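Local coordinates for coiled-coil and C2 domain-containing protein 1-like (Drosophila melanogaster, PDB 6EI6) that binds phosphatidylinositol monophosphates and regulates the ESCRT-III subunit Shrub in endosomal sorting, probably by preventing its untimely polymerisation, at residues Arg71-Asn74 and Leu75-Val79; Lys48-Met51 and Met52-Thr56; Asp58-Ala62 and Met63-Ala67; Gln80-Leu83 and Asp84-Arg87; Met258-Ile261 and Thr262-Trp265. All blocks are in the same frame, centred on the assembly; numbering follows the deposited sequence.

How the interactions relate
Interactions 1 and 4 are successive turns of helix 66-91, and interaction 2 lies on helix 34-62, the other arm of a helical hairpin that accompanies the C2 domain in this chain. Interactions 1 and 2 pack together, with Ala76 against Cys53 and Phe72 against Thr56; each has a buried apolar side and an exposed side of mixed character. Interaction 3, the turn joining the two helices, is a surface contact governed by backbone capping. Interaction 4 mixes an amide-carboxylate bond with a guanidinium lying against leucine. Interaction 5 ends helix 255-263 and sends Trp265 into the hairpin, where it meets both interaction 1 and interaction 2.

Interaction 1 of 5, residues Arg71-Asn74 and Leu75-Val79; sequences RFEN and LALTV
Phe72 and Leu75 provide the apolar contact of this helical turn: the side chains run side by side in the same direction, and Leu75 CD2 lies 3.8 Å from Phe72 CD1. With CG of Leu75 anti to the backbone N (chi1 -164°), its branch is carried alongside the ring. Both residues belong to the face turned to helix 34-62, where the small Ala76 lets the helices come close at Cys53 and Leu50.

The polar contacts are mostly those of the backbone. Leu75 N bonds to Arg71 O at 3.0 Å, and Leu77 N to Glu73 O at 2.9 Å. Thr78 adds a side-chain bond, its OG1 donating to Leu75 O at 2.8 Å; that oxygen also accepts from Val79 N and is gripped twice.

Mixed contacts are looser. Glu73 OE2 alone approaches the leucine methyl, 3.7 Å from Leu77 CD2, while OE1 forms a salt bridge with Arg57. Apolar packing thus comes from Phe72, Leu75 and Ala76, and the electrostatic tie between helices from Glu73 OE1 and Arg57.

Interaction 2 of 5, residues Lys48-Met51 and Met52-Thr56; sequences KQLM and MCKNT. With SO4 (sulfate ion), chain E.
Met52 continues the helix from Lys48, its N bonding to Lys48 O at 3.1 Å. Its CG lies near that same carbonyl oxygen before the thioether leads away to Phe106 and Ile108, a flexible apolar chain suited to a buried place. Cys53 N then bonds to Gln49 O at 3.0 Å. Its compact side chain suits the tight side of the helix, where it meets Ala76 and Leu75.

Lys54 follows, with N held by Leu50 O. Its chain is extended beyond CG and crosses Leu50, whose CD2 is 3.8 Å from NZ. CE and NZ pass the leucine, and NZ goes on to a sulfate ion, probably from the crystallisation liquor, making a weak hydrogen bond to sulfate O2 at 3.3 Å. Arg57 also binds this anion. Shortening this lysine to alanine is likely to leave the sulfate with Arg57 but without its lysine partner, and to bare one side of Leu50.

Asn55 N bonds to Met51 O at 2.9 Å. The amide ND2 sits 3.9 Å from Met51 CG as the two side chains cross. Thr56 ends the segment with a weak bond from OG1 to Met52 O and its methyl against Phe72. The turn is therefore flanked by helix 66-91 at Leu50, Cys53 and Thr56, and by strand 265-268, where Trp265 covers Gln49 and Cys53 and Leu266 N bonds to Gln49 OE1.

Interaction 3 of 5, residues Asp58-Ala62 and Met63-Ala67; sequences DHHKA and MGDVA
Over one face of the His59 imidazole lies Met63 CG, 3.8 Å above the plane and offset toward the rim. This is a CH-pi contact, with CG 4.1 Å from the ring centroid and 20° off its normal. Met63 SD stands obliquely to the same ring, and the methyl CE folds back to 3.9 Å from His59 CE1, since the chain is bent at both chi2 and chi3. His59 ND1 is hydrogen-bonded to Glu225, which helps set the rotation of the ring that methionine covers.

The second ring, His60, runs side by side with the Asp65 carboxylate, their planes 77° apart. Asp65 OD2 approaches it obliquely, 3.4 Å from His60 ND1. The His60 ring also meets Phe72 on the following helix.

Between these pairs the backbone forms a Schellman motif that ends helix 34-62. Asp65 N bonds to His60 O at 3.0 Å, and Gly64 N to Lys61 O at 3.1 Å, the latter donor standing well above the carbonyl plane. Gly64 is the C-prime residue. Its positive phi (57°) is easily adopted without a side chain, and the chain can reverse there.

Met63 N makes weak bonds to both His59 O and His60 O. Asp65 in turn is the N-cap of helix 66-91: its OD1 accepts from Gly68 N, a backbone N-H of the first turn that a short acidic side chain can reach.

Interaction 4 of 5, residues Gln80-Leu83 and Asp84-Arg87; sequences QKDL and DLVR
Gln80 to Arg87 follow regular alpha-helical geometry, with Asp84 N bonding to Gln80 O at 2.8 Å and Arg87 N to Leu83 O at 3.0 Å. One turn apart, the Gln80 amide and Asp84 carboxylate cross with planes 34° apart, and Gln80 NE2 donates to Asp84 OD1 at 2.7 Å. The acceptor lies close to the amide plane, but NE2 meets the carboxylate from above its plane. Gln80 reaches it because its chain bends at chi2 (69°). With a leucine in place of the glutamine, Asp84 OD1 would probably lose this donor and its carboxylate be freer to turn.

Arg87, extended from CG to NE, crosses Leu83: Leu83 CG sits over the centre of one guanidinium face, 3.8 Å from Arg87 CZ. Leucine offers that flat face an apolar bed, while NE makes the salt bridge with Glu43.

Outside the turn, Leu83 and Val86 rest on Leu46 of helix 34-62, and Asp82 OD2 accepts from Leu268 N of strand 265-268, which Leu85 and Val86 also touch.

Interaction 5 of 5, residues Met258-Ile261 and Thr262-Trp265; sequences MEHI and TEKW
Thr262 and Glu263 close the last turn of helix 255-263 against residues 258-260. Thr262 N bonds to Met258 O at 3.2 Å. Glu263 N donates to His260 O at 3.0 Å and weakly to Glu259 O. Lys264 N bonds to Ile261 O at 3.2 Å and weakly to His260 O. Glu263 N stands far above the carbonyl plane of His260, and Lys264 N above that of Ile261 (65° out in each), as bonding steps from i+4 to i+3.

Thr262 CG2, between the backbone N and carbonyl carbon, lies 2.9 Å from Glu259 O, a tight contact and not a bond. Glu263 runs beside His260, its OE1 4.0 Å from His260 ND1 and the two planes 58° apart. Trp265 brings the edge of its indole, at CE3, to 4.0 Å from Ile261 O.

Farther out, the same torsion sets Thr262 OG1 anti to the backbone N (chi1 -155°), turned to Arg104 O, its hydrogen-bond partner. Trp265 begins strand 265-268, paired with Glu102; its ring touches Gln49 and Cys53 and meets Phe106 at an angle. Ile261 packs on Met52 and Gln45.

The hydroxyl bond and the indole packing join a helix end of partly weak backbone bonds to the chain around it.

Interaction 1 of 5, residues Arg71-Asn74 and Leu75-Val79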
loop_
_atom_site.group_PDB
_atom_site.type_symbol
_atom_site.label_atom_id
_atom_site.label_comp_id
_atom_site.label_asym_id
_atom_site.label_seq_id
_atom_site.Cartn_x
_atom_site.Cartn_y
_atom_site.Cartn_z
ATOM N N ARG A 71 17.766 -10.284 0.575
ATOM C CA ARG A 71 17.627 -10.999 -0.685
ATOM C C ARG A 71 17.115 -10.073 -1.781
ATOM O O ARG A 71 17.733 -9.948 -2.849
ATOM C CB ARG A 71 16.693 -12.196 -0.509
ATOM C CG ARG A 71 16.846 -13.190 -1.608
ATOM C CD ARG A 71 15.894 -14.378 -1.494
ATOM N NE ARG A 71 15.420 -14.709 -2.835
ATOM C CZ ARG A 71 14.218 -15.208 -3.100
ATOM N NH1 ARG A 71 13.368 -15.465 -2.107
ATOM N NH2 ARG A 71 13.867 -15.447 -4.363
ATOM N N PHE A 72 15.999 -9.386 -1.518
ATOM C CA PHE A 72 15.383 -8.577 -2.557
ATOM C C PHE A 72 16.074 -7.238 -2.720
ATOM O O PHE A 72 16.001 -6.648 -3.808
ATOM C CB PHE A 72 13.890 -8.437 -2.280
ATOM C CG PHE A 72 13.135 -9.685 -2.620
ATOM C CD1 PHE A 72 12.683 -9.903 -3.918
ATOM C CD2 PHE A 72 12.983 -10.693 -1.674
ATOM C CE1 PHE A 72 12.038 -11.065 -4.245
ATOM C CE2 PHE A 72 12.343 -11.875 -1.989
ATOM C CZ PHE A 72 11.863 -12.067 -3.274
ATOM N N GLU A 73 16.814 -6.786 -1.709
ATOM C CA GLU A 73 17.682 -5.637 -1.931
ATOM C C GLU A 73 18.793 -5.994 -2.909
ATOM O O GLU A 73 19.106 -5.210 -3.818
ATOM C CB GLU A 73 18.246 -5.135 -0.595
ATOM C CG GLU A 73 19.396 -4.139 -0.689
ATOM C CD GLU A 73 18.998 -2.752 -1.236
ATOM O OE1 GLU A 73 17.806 -2.523 -1.581
ATOM O OE2 GLU A 73 19.898 -1.875 -1.309
ATOM N N ASN A 74 19.378 -7.189 -2.761
ATOM C CA ASN A 74 20.429 -7.622 -3.680
ATOM C C ASN A 74 19.884 -7.803 -5.094
ATOM O O ASN A 74 20.574 -7.511 -6.077
ATOM C CB ASN A 74 21.057 -8.923 -3.186
ATOM C CG ASN A 74 21.958 -8.724 -1.984
ATOM O OD1 ASN A 74 22.735 -7.783 -1.932
ATOM N ND2 ASN A 74 21.866 -9.627 -1.020
ATOM N N LEU A 75 18.658 -8.315 -5.219
ATOM C CA LEU A 75 18.009 -8.377 -6.523
ATOM C C LEU A 75 17.815 -6.976 -7.114
ATOM O O LEU A 75 18.148 -6.731 -8.283
ATOM C CB LEU A 75 16.685 -9.113 -6.372
ATOM C CG LEU A 75 15.954 -9.649 -7.594
ATOM C CD1 LEU A 75 16.818 -10.557 -8.472
ATOM C CD2 LEU A 75 14.692 -10.366 -7.115
ATOM N N ALA A 76 17.325 -6.030 -6.303
ATOM C CA ALA A 76 17.240 -4.635 -6.729
ATOM C C ALA A 76 18.579 -4.116 -7.239
ATOM O O ALA A 76 18.638 -3.456 -8.284
ATOM C CB ALA A 76 16.737 -3.763 -5.580
ATOM N N LEU A 77 19.666 -4.397 -6.514
ATOM C CA LEU A 77 20.984 -3.948 -6.949
ATOM C C LEU A 77 21.302 -4.431 -8.366
ATOM O O LEU A 77 21.759 -3.650 -9.207
ATOM C CB LEU A 77 22.066 -4.418 -5.962
ATOM C CG LEU A 77 22.092 -3.810 -4.542
ATOM C CD1 LEU A 77 23.449 -4.113 -3.842
ATOM C CD2 LEU A 77 21.769 -2.284 -4.508
ATOM N N THR A 78 21.051 -5.713 -8.660
ATOM C CA THR A 78 21.389 -6.204 -9.991
ATOM C C THR A 78 20.483 -5.596 -11.056
ATOM O O THR A 78 20.944 -5.326 -12.168
ATOM C CB THR A 78 21.333 -7.744 -10.049
ATOM O OG1 THR A 78 19.980 -8.194 -9.870
ATOM C CG2 THR A 78 22.172 -8.328 -8.963
ATOM N N VAL A 79 19.207 -5.361 -10.740
ATOM C CA VAL A 79 18.332 -4.686 -11.696
ATOM C C VAL A 79 18.835 -3.273 -11.962
ATOM O O VAL A 79 18.863 -2.811 -13.112
ATOM C CB VAL A 79 16.878 -4.683 -11.188
ATOM C CG1 VAL A 79 15.976 -3.910 -12.159
ATOM C CG2 VAL A 79 16.400 -6.093 -11.010
#

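Interaction 2 of 5, residues Lys48-Met51 and Met52-Thr56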
loop_
_atom_site.group_PDB
_atom_site.type_symbol
_atom_site.label_atom_id
_atom_site.label_comp_id
_atom_site.label_asym_id
_atom_site.label_seq_id
_atom_site.Cartn_x
_atom_site.Cartn_y
_atom_site.Cartn_z
ATOM N N LYS A 48 10.196 -1.375 -13.872
ATOM C CA LYS A 48 9.128 -2.129 -13.203
ATOM C C LYS A 48 9.698 -3.237 -12.340
ATOM O O LYS A 48 9.183 -3.514 -11.249
ATOM C CB LYS A 48 8.158 -2.743 -14.206
ATOM C CG LYS A 48 7.133 -1.810 -14.791
ATOM C CD LYS A 48 6.254 -2.546 -15.811
ATOM C CE LYS A 48 5.382 -1.559 -16.566
ATOM N NZ LYS A 48 6.168 -0.379 -17.074
ATOM N N GLN A 49 10.755 -3.892 -12.817
ATOM C CA GLN A 49 11.389 -4.944 -12.031
ATOM C C GLN A 49 12.015 -4.363 -10.771
ATOM O O GLN A 49 11.894 -4.942 -9.679
ATOM C CB GLN A 49 12.446 -5.667 -12.882
ATOM C CG GLN A 49 11.863 -6.654 -13.886
ATOM C CD GLN A 49 12.889 -7.228 -14.899
ATOM O OE1 GLN A 49 12.491 -7.687 -15.970
ATOM N NE2 GLN A 49 14.193 -7.191 -14.566
ATOM N N LEU A 50 12.711 -3.231 -10.917
ATOM C CA LEU A 50 13.259 -2.527 -9.758
ATOM C C LEU A 50 12.174 -2.252 -8.716
ATOM O O LEU A 50 12.342 -2.568 -7.531
ATOM C CB LEU A 50 13.904 -1.224 -10.207
ATOM C CG LEU A 50 14.688 -0.515 -9.137
ATOM C CD1 LEU A 50 15.767 -1.454 -8.612
ATOM C CD2 LEU A 50 15.263 0.779 -9.721
ATOM N N MET A 51 11.046 -1.681 -9.152
ATOM C CA MET A 51 9.944 -1.414 -8.241
ATOM C C MET A 51 9.520 -2.664 -7.491
ATOM O O MET A 51 9.258 -2.608 -6.281
ATOM C CB MET A 51 8.743 -0.843 -8.994
ATOM C CG MET A 51 7.640 -0.330 -8.068
ATOM S SD MET A 51 8.166 1.155 -7.147
ATOM C CE MET A 51 8.341 2.304 -8.489
ATOM N N MET A 52 9.423 -3.804 -8.193
ATOM C CA MET A 52 8.996 -5.035 -7.531
ATOM C C MET A 52 10.016 -5.472 -6.488
ATOM O O MET A 52 9.647 -5.917 -5.397
ATOM C CB MET A 52 8.769 -6.147 -8.550
ATOM C CG MET A 52 7.407 -6.092 -9.249
ATOM S SD MET A 52 7.051 -7.569 -10.273
ATOM C CE MET A 52 7.245 -8.872 -9.056
ATOM N N CYS A 53 11.300 -5.336 -6.801
ATOM C CA CYS A 53 12.341 -5.662 -5.830
ATOM C C CYS A 53 12.200 -4.835 -4.562
ATOM O O CYS A 53 12.294 -5.369 -3.453
ATOM C CB CYS A 53 13.729 -5.442 -6.436
ATOM S SG CYS A 53 14.049 -6.600 -7.744
ATOM N N LYS A 54 12.000 -3.519 -4.710
ATOM C CA LYS A 54 11.934 -2.634 -3.547
ATOM C C LYS A 54 10.680 -2.899 -2.723
ATOM O O LYS A 54 10.767 -3.065 -1.500
ATOM C CB LYS A 54 12.018 -1.180 -4.006
ATOM C CG LYS A 54 13.394 -0.883 -4.505
ATOM C CD LYS A 54 13.548 0.492 -5.070
ATOM C CE LYS A 54 15.037 0.742 -5.364
ATOM N NZ LYS A 54 15.286 1.999 -6.135
ATOM N N ASN A 55 9.514 -2.993 -3.387
ATOM C CA ASN A 55 8.265 -3.333 -2.703
ATOM C C ASN A 55 8.411 -4.607 -1.881
ATOM O O ASN A 55 8.075 -4.635 -0.689
ATOM C CB ASN A 55 7.115 -3.504 -3.708
ATOM C CG ASN A 55 6.661 -2.182 -4.353
ATOM O OD1 ASN A 55 7.146 -1.112 -4.016
ATOM N ND2 ASN A 55 5.741 -2.274 -5.314
ATOM N N THR A 56 8.869 -5.693 -2.523
ATOM C CA THR A 56 9.011 -6.966 -1.818
ATOM C C THR A 56 10.028 -6.848 -0.685
ATOM O O THR A 56 9.784 -7.324 0.432
ATOM C CB THR A 56 9.406 -8.072 -2.804
ATOM O OG1 THR A 56 8.319 -8.324 -3.690
ATOM C CG2 THR A 56 9.733 -9.383 -2.073
HETATM S S SO4 E . 15.789 2.902 -2.194
HETATM O O1 SO4 E . 16.654 1.759 -2.515
HETATM O O2 SO4 E . 15.717 3.791 -3.363
HETATM O O3 SO4 E . 14.439 2.449 -1.812
HETATM O O4 SO4 E . 16.388 3.644 -1.080
#

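Interaction 3 of 5, residues Asp58-Ala62 and Met63-Ala67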
loop_
_atom_site.group_PDB
_atom_site.type_symbol
_atom_site.label_atom_id
_atom_site.label_comp_id
_atom_site.label_asym_id
_atom_site.label_seq_id
_atom_site.Cartn_x
_atom_site.Cartn_y
_atom_site.Cartn_z
ATOM N N ASP A 58 10.562 -4.246 0.993
ATOM C CA ASP A 58 9.924 -3.476 2.049
ATOM C C ASP A 58 8.912 -4.322 2.800
ATOM O O ASP A 58 8.788 -4.207 4.027
ATOM C CB ASP A 58 9.278 -2.226 1.458
ATOM C CG ASP A 58 10.301 -1.179 1.090
ATOM O OD1 ASP A 58 11.477 -1.332 1.509
ATOM O OD2 ASP A 58 9.942 -0.214 0.379
ATOM N N HIS A 59 8.205 -5.202 2.093
ATOM C CA HIS A 59 7.326 -6.128 2.795
ATOM C C HIS A 59 8.108 -7.003 3.771
ATOM O O HIS A 59 7.676 -7.204 4.911
ATOM C CB HIS A 59 6.564 -7.004 1.812
ATOM C CG HIS A 59 5.795 -8.096 2.478
ATOM N ND1 HIS A 59 4.542 -7.896 3.017
ATOM C CD2 HIS A 59 6.114 -9.388 2.725
ATOM C CE1 HIS A 59 4.110 -9.028 3.546
ATOM N NE2 HIS A 59 5.049 -9.946 3.391
ATOM N N HIS A 60 9.262 -7.532 3.343
ATOM C CA HIS A 60 10.044 -8.386 4.232
ATOM C C HIS A 60 10.617 -7.598 5.404
ATOM O O HIS A 60 10.720 -8.135 6.514
ATOM C CB HIS A 60 11.155 -9.089 3.447
ATOM C CG HIS A 60 10.640 -10.161 2.543
ATOM N ND1 HIS A 60 9.809 -11.168 2.987
ATOM C CD2 HIS A 60 10.795 -10.359 1.216
ATOM C CE1 HIS A 60 9.487 -11.953 1.973
ATOM N NE2 HIS A 60 10.065 -11.479 0.885
ATOM N N LYS A 61 10.975 -6.326 5.183
ATOM C CA LYS A 61 11.459 -5.481 6.272
ATOM C C LYS A 61 10.381 -5.269 7.322
ATOM O O LYS A 61 10.612 -5.466 8.523
ATOM C CB LYS A 61 11.928 -4.143 5.726
ATOM C CG LYS A 61 12.123 -3.111 6.805
ATOM C CD LYS A 61 13.044 -2.016 6.346
ATOM C CE LYS A 61 12.388 -0.654 6.477
ATOM N NZ LYS A 61 13.398 0.451 6.492
ATOM N N ALA A 62 9.183 -4.888 6.881
ATOM C CA ALA A 62 8.071 -4.691 7.799
ATOM C C ALA A 62 7.722 -5.950 8.578
ATOM O O ALA A 62 7.095 -5.849 9.639
ATOM C CB ALA A 62 6.837 -4.217 7.044
ATOM N N MET A 63 8.089 -7.130 8.087
ATOM C CA MET A 63 7.701 -8.366 8.753
ATOM C C MET A 63 8.851 -8.995 9.532
ATOM O O MET A 63 8.777 -10.178 9.889
ATOM C CB MET A 63 7.125 -9.360 7.747
ATOM C CG MET A 63 5.894 -8.838 7.014
ATOM S SD MET A 63 4.293 -8.994 7.882
ATOM C CE MET A 63 3.648 -10.519 7.128
ATOM N N GLY A 64 9.895 -8.221 9.817
ATOM C CA GLY A 64 11.035 -8.753 10.554
ATOM C C GLY A 64 11.682 -9.958 9.908
ATOM O O GLY A 64 12.077 -10.903 10.609
ATOM N N ASP A 65 11.798 -9.954 8.577
ATOM C CA ASP A 65 12.403 -11.047 7.811
ATOM C C ASP A 65 13.694 -10.524 7.185
ATOM O O ASP A 65 13.737 -10.158 6.010
ATOM C CB ASP A 65 11.414 -11.557 6.752
ATOM C CG ASP A 65 11.907 -12.785 6.031
ATOM O OD1 ASP A 65 13.081 -13.177 6.217
ATOM O OD2 ASP A 65 11.101 -13.363 5.278
ATOM N N VAL A 66 14.752 -10.487 7.991
ATOM C CA VAL A 66 16.021 -9.914 7.553
ATOM C C VAL A 66 16.536 -10.598 6.287
ATOM O O VAL A 66 17.098 -9.938 5.406
ATOM C CB VAL A 66 17.051 -9.986 8.705
ATOM C CG1 VAL A 66 17.250 -11.451 9.177
ATOM C CG2 VAL A 66 18.377 -9.373 8.279
ATOM N N ALA A 67 16.327 -11.913 6.153
ATOM C CA ALA A 67 16.924 -12.669 5.048
ATOM C C ALA A 67 16.198 -12.415 3.722
ATOM O O ALA A 67 16.848 -12.213 2.683
ATOM C CB ALA A 67 16.950 -14.169 5.376
#

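Interaction 4 of 5, residues Gln80-Leu83 and Asp84-Arg87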
loop_
_atom_site.group_PDB
_atom_site.type_symbol
_atom_site.label_atom_id
_atom_site.label_comp_id
_atom_site.label_asym_id
_atom_site.label_seq_id
_atom_site.Cartn_x
_atom_site.Cartn_y
_atom_site.Cartn_z
ATOM N N GLN A 80 19.263 -2.571 -10.908
ATOM C CA GLN A 80 19.713 -1.189 -11.081
ATOM C C GLN A 80 20.973 -1.112 -11.942
ATOM O O GLN A 80 21.101 -0.210 -12.779
ATOM C CB GLN A 80 19.949 -0.538 -9.714
ATOM C CG GLN A 80 20.415 0.916 -9.798
ATOM C CD GLN A 80 19.335 1.852 -10.307
ATOM O OE1 GLN A 80 18.278 1.952 -9.710
ATOM N NE2 GLN A 80 19.599 2.539 -11.419
ATOM N N LYS A 81 21.914 -2.047 -11.756
ATOM C CA LYS A 81 23.071 -2.124 -12.640
ATOM C C LYS A 81 22.635 -2.220 -14.100
ATOM O O LYS A 81 23.190 -1.542 -14.976
ATOM C CB LYS A 81 23.952 -3.325 -12.272
ATOM C CG LYS A 81 24.687 -3.191 -10.966
ATOM C CD LYS A 81 25.936 -4.077 -10.915
ATOM C CE LYS A 81 26.696 -3.889 -9.587
ATOM N NZ LYS A 81 25.903 -4.324 -8.388
ATOM N N ASP A 82 21.640 -3.067 -14.379
ATOM C CA ASP A 82 21.222 -3.258 -15.764
ATOM C C ASP A 82 20.528 -2.013 -16.279
ATOM O O ASP A 82 20.760 -1.590 -17.421
ATOM C CB ASP A 82 20.327 -4.501 -15.888
ATOM C CG ASP A 82 21.143 -5.795 -15.993
ATOM O OD1 ASP A 82 22.406 -5.694 -16.075
ATOM O OD2 ASP A 82 20.537 -6.906 -16.002
ATOM N N LEU A 83 19.698 -1.403 -15.431
ATOM C CA LEU A 83 19.097 -0.108 -15.733
ATOM C C LEU A 83 20.158 0.937 -16.062
ATOM O O LEU A 83 20.027 1.680 -17.042
ATOM C CB LEU A 83 18.252 0.334 -14.540
ATOM C CG LEU A 83 17.139 1.347 -14.728
ATOM C CD1 LEU A 83 16.455 1.243 -16.086
ATOM C CD2 LEU A 83 16.148 1.099 -13.616
ATOM N N ASP A 84 21.230 0.997 -15.256
ATOM C CA ASP A 84 22.305 1.961 -15.508
ATOM C C ASP A 84 23.017 1.653 -16.815
ATOM O O ASP A 84 23.358 2.565 -17.579
ATOM C CB ASP A 84 23.330 1.963 -14.360
ATOM C CG ASP A 84 22.737 2.386 -13.024
ATOM O OD1 ASP A 84 21.715 3.132 -13.007
ATOM O OD2 ASP A 84 23.307 1.957 -11.985
ATOM N N LEU A 85 23.277 0.367 -17.071
ATOM C CA LEU A 85 23.911 -0.053 -18.319
ATOM C C LEU A 85 23.095 0.368 -19.538
ATOM O O LEU A 85 23.661 0.760 -20.565
ATOM C CB LEU A 85 24.088 -1.569 -18.318
ATOM C CG LEU A 85 25.308 -2.130 -17.614
ATOM C CD1 LEU A 85 25.226 -3.654 -17.618
ATOM C CD2 LEU A 85 26.558 -1.657 -18.332
ATOM N N VAL A 86 21.763 0.251 -19.464
ATOM C CA VAL A 86 20.933 0.622 -20.609
ATOM C C VAL A 86 20.917 2.136 -20.777
ATOM O O VAL A 86 21.033 2.647 -21.898
ATOM C CB VAL A 86 19.502 0.062 -20.470
ATOM C CG1 VAL A 86 18.633 0.598 -21.595
ATOM C CG2 VAL A 86 19.493 -1.460 -20.465
ATOM N N ARG A 87 20.763 2.877 -19.666
ATOM C CA ARG A 87 20.781 4.334 -19.737
ATOM C C ARG A 87 22.122 4.842 -20.256
ATOM O O ARG A 87 22.178 5.800 -21.039
ATOM C CB ARG A 87 20.475 4.927 -18.364
ATOM C CG ARG A 87 19.024 4.842 -17.965
ATOM C CD ARG A 87 18.863 4.980 -16.473
ATOM N NE ARG A 87 17.440 5.102 -16.138
ATOM C CZ ARG A 87 16.938 5.106 -14.899
ATOM N NH1 ARG A 87 17.737 4.997 -13.832
ATOM N NH2 ARG A 87 15.625 5.212 -14.735
#

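Interaction 5 of 5, residues Met258-Ile261 and Thr262-Trp265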
loop_
_atom_site.group_PDB
_atom_site.type_symbol
_atom_site.label_atom_id
_atom_site.label_comp_id
_atom_site.label_asym_id
_atom_site.label_seq_id
_atom_site.Cartn_x
_atom_site.Cartn_y
_atom_site.Cartn_z
ATOM N N MET A 258 1.543 -9.336 -11.973
ATOM C CA MET A 258 2.868 -9.255 -11.365
ATOM C C MET A 258 3.621 -10.560 -11.554
ATOM O O MET A 258 4.831 -10.557 -11.806
ATOM C CB MET A 258 2.756 -8.899 -9.878
ATOM C CG MET A 258 2.391 -7.413 -9.622
ATOM S SD MET A 258 1.962 -7.026 -7.908
ATOM C CE MET A 258 3.531 -7.361 -7.089
ATOM N N GLU A 259 2.920 -11.686 -11.437
ATOM C CA GLU A 259 3.556 -12.978 -11.645
ATOM C C GLU A 259 4.043 -13.126 -13.078
ATOM O O GLU A 259 5.101 -13.704 -13.320
ATOM C CB GLU A 259 2.591 -14.100 -11.288
ATOM C CG GLU A 259 2.518 -14.371 -9.800
ATOM C CD GLU A 259 1.307 -15.221 -9.419
ATOM O OE1 GLU A 259 0.355 -15.331 -10.241
ATOM O OE2 GLU A 259 1.311 -15.777 -8.290
ATOM N N HIS A 260 3.298 -12.599 -14.047
ATOM C CA HIS A 260 3.767 -12.693 -15.421
ATOM C C HIS A 260 5.116 -12.009 -15.573
ATOM O O HIS A 260 6.025 -12.563 -16.202
ATOM C CB HIS A 260 2.724 -12.125 -16.385
ATOM C CG HIS A 260 1.417 -12.872 -16.353
ATOM N ND1 HIS A 260 1.312 -14.176 -15.903
ATOM C CD2 HIS A 260 0.158 -12.497 -16.704
ATOM C CE1 HIS A 260 0.049 -14.568 -15.968
ATOM N NE2 HIS A 260 -0.673 -13.569 -16.449
ATOM N N ILE A 261 5.290 -10.835 -14.946
ATOM C CA ILE A 261 6.577 -10.145 -14.998
ATOM C C ILE A 261 7.679 -11.012 -14.406
ATOM O O ILE A 261 8.801 -11.069 -14.923
ATOM C CB ILE A 261 6.481 -8.795 -14.273
ATOM C CG1 ILE A 261 5.471 -7.904 -15.000
ATOM C CG2 ILE A 261 7.888 -8.141 -14.114
ATOM C CD1 ILE A 261 5.550 -6.497 -14.586
ATOM N N THR A 262 7.392 -11.683 -13.304
ATOM C CA THR A 262 8.450 -12.465 -12.690
ATOM C C THR A 262 8.838 -13.690 -13.540
ATOM O O THR A 262 9.931 -14.238 -13.361
ATOM C CB THR A 262 8.026 -12.837 -11.268
ATOM O OG1 THR A 262 9.200 -13.064 -10.503
ATOM C CG2 THR A 262 7.157 -14.069 -11.238
ATOM N N GLU A 263 7.994 -14.092 -14.491
ATOM C CA GLU A 263 8.289 -15.221 -15.352
ATOM C C GLU A 263 9.106 -14.842 -16.565
ATOM O O GLU A 263 9.648 -15.730 -17.229
ATOM C CB GLU A 263 7.001 -15.887 -15.808
ATOM C CG GLU A 263 6.388 -16.743 -14.731
ATOM C CD GLU A 263 4.899 -16.862 -14.914
ATOM O OE1 GLU A 263 4.450 -16.654 -16.080
ATOM O OE2 GLU A 263 4.187 -17.142 -13.905
ATOM N N LYS A 264 9.196 -13.560 -16.877
ATOM C CA LYS A 264 10.064 -13.078 -17.931
ATOM C C LYS A 264 10.916 -11.932 -17.388
ATOM O O LYS A 264 10.794 -10.775 -17.770
ATOM C CB LYS A 264 9.260 -12.660 -19.152
ATOM C CG LYS A 264 8.045 -13.512 -19.380
ATOM C CD LYS A 264 7.525 -13.379 -20.809
ATOM C CE LYS A 264 6.324 -12.426 -20.870
ATOM N NZ LYS A 264 5.863 -12.215 -22.281
ATOM N N TRP A 265 11.808 -12.269 -16.478
ATOM C CA TRP A 265 12.707 -11.285 -15.915
ATOM C C TRP A 265 13.716 -10.882 -16.981
ATOM O O TRP A 265 14.556 -11.694 -17.390
ATOM C CB TRP A 265 13.402 -11.885 -14.692
ATOM C CG TRP A 265 13.941 -10.905 -13.725
ATOM C CD1 TRP A 265 15.256 -10.583 -13.531
ATOM C CD2 TRP A 265 13.197 -10.154 -12.759
ATOM N NE1 TRP A 265 15.375 -9.673 -12.511
ATOM C CE2 TRP A 265 14.123 -9.400 -12.016
ATOM C CE3 TRP A 265 11.836 -10.062 -12.442
ATOM C CZ2 TRP A 265 13.735 -8.534 -10.999
ATOM C CZ3 TRP A 265 11.446 -9.211 -11.440
ATOM C CH2 TRP A 265 12.395 -8.450 -10.724
#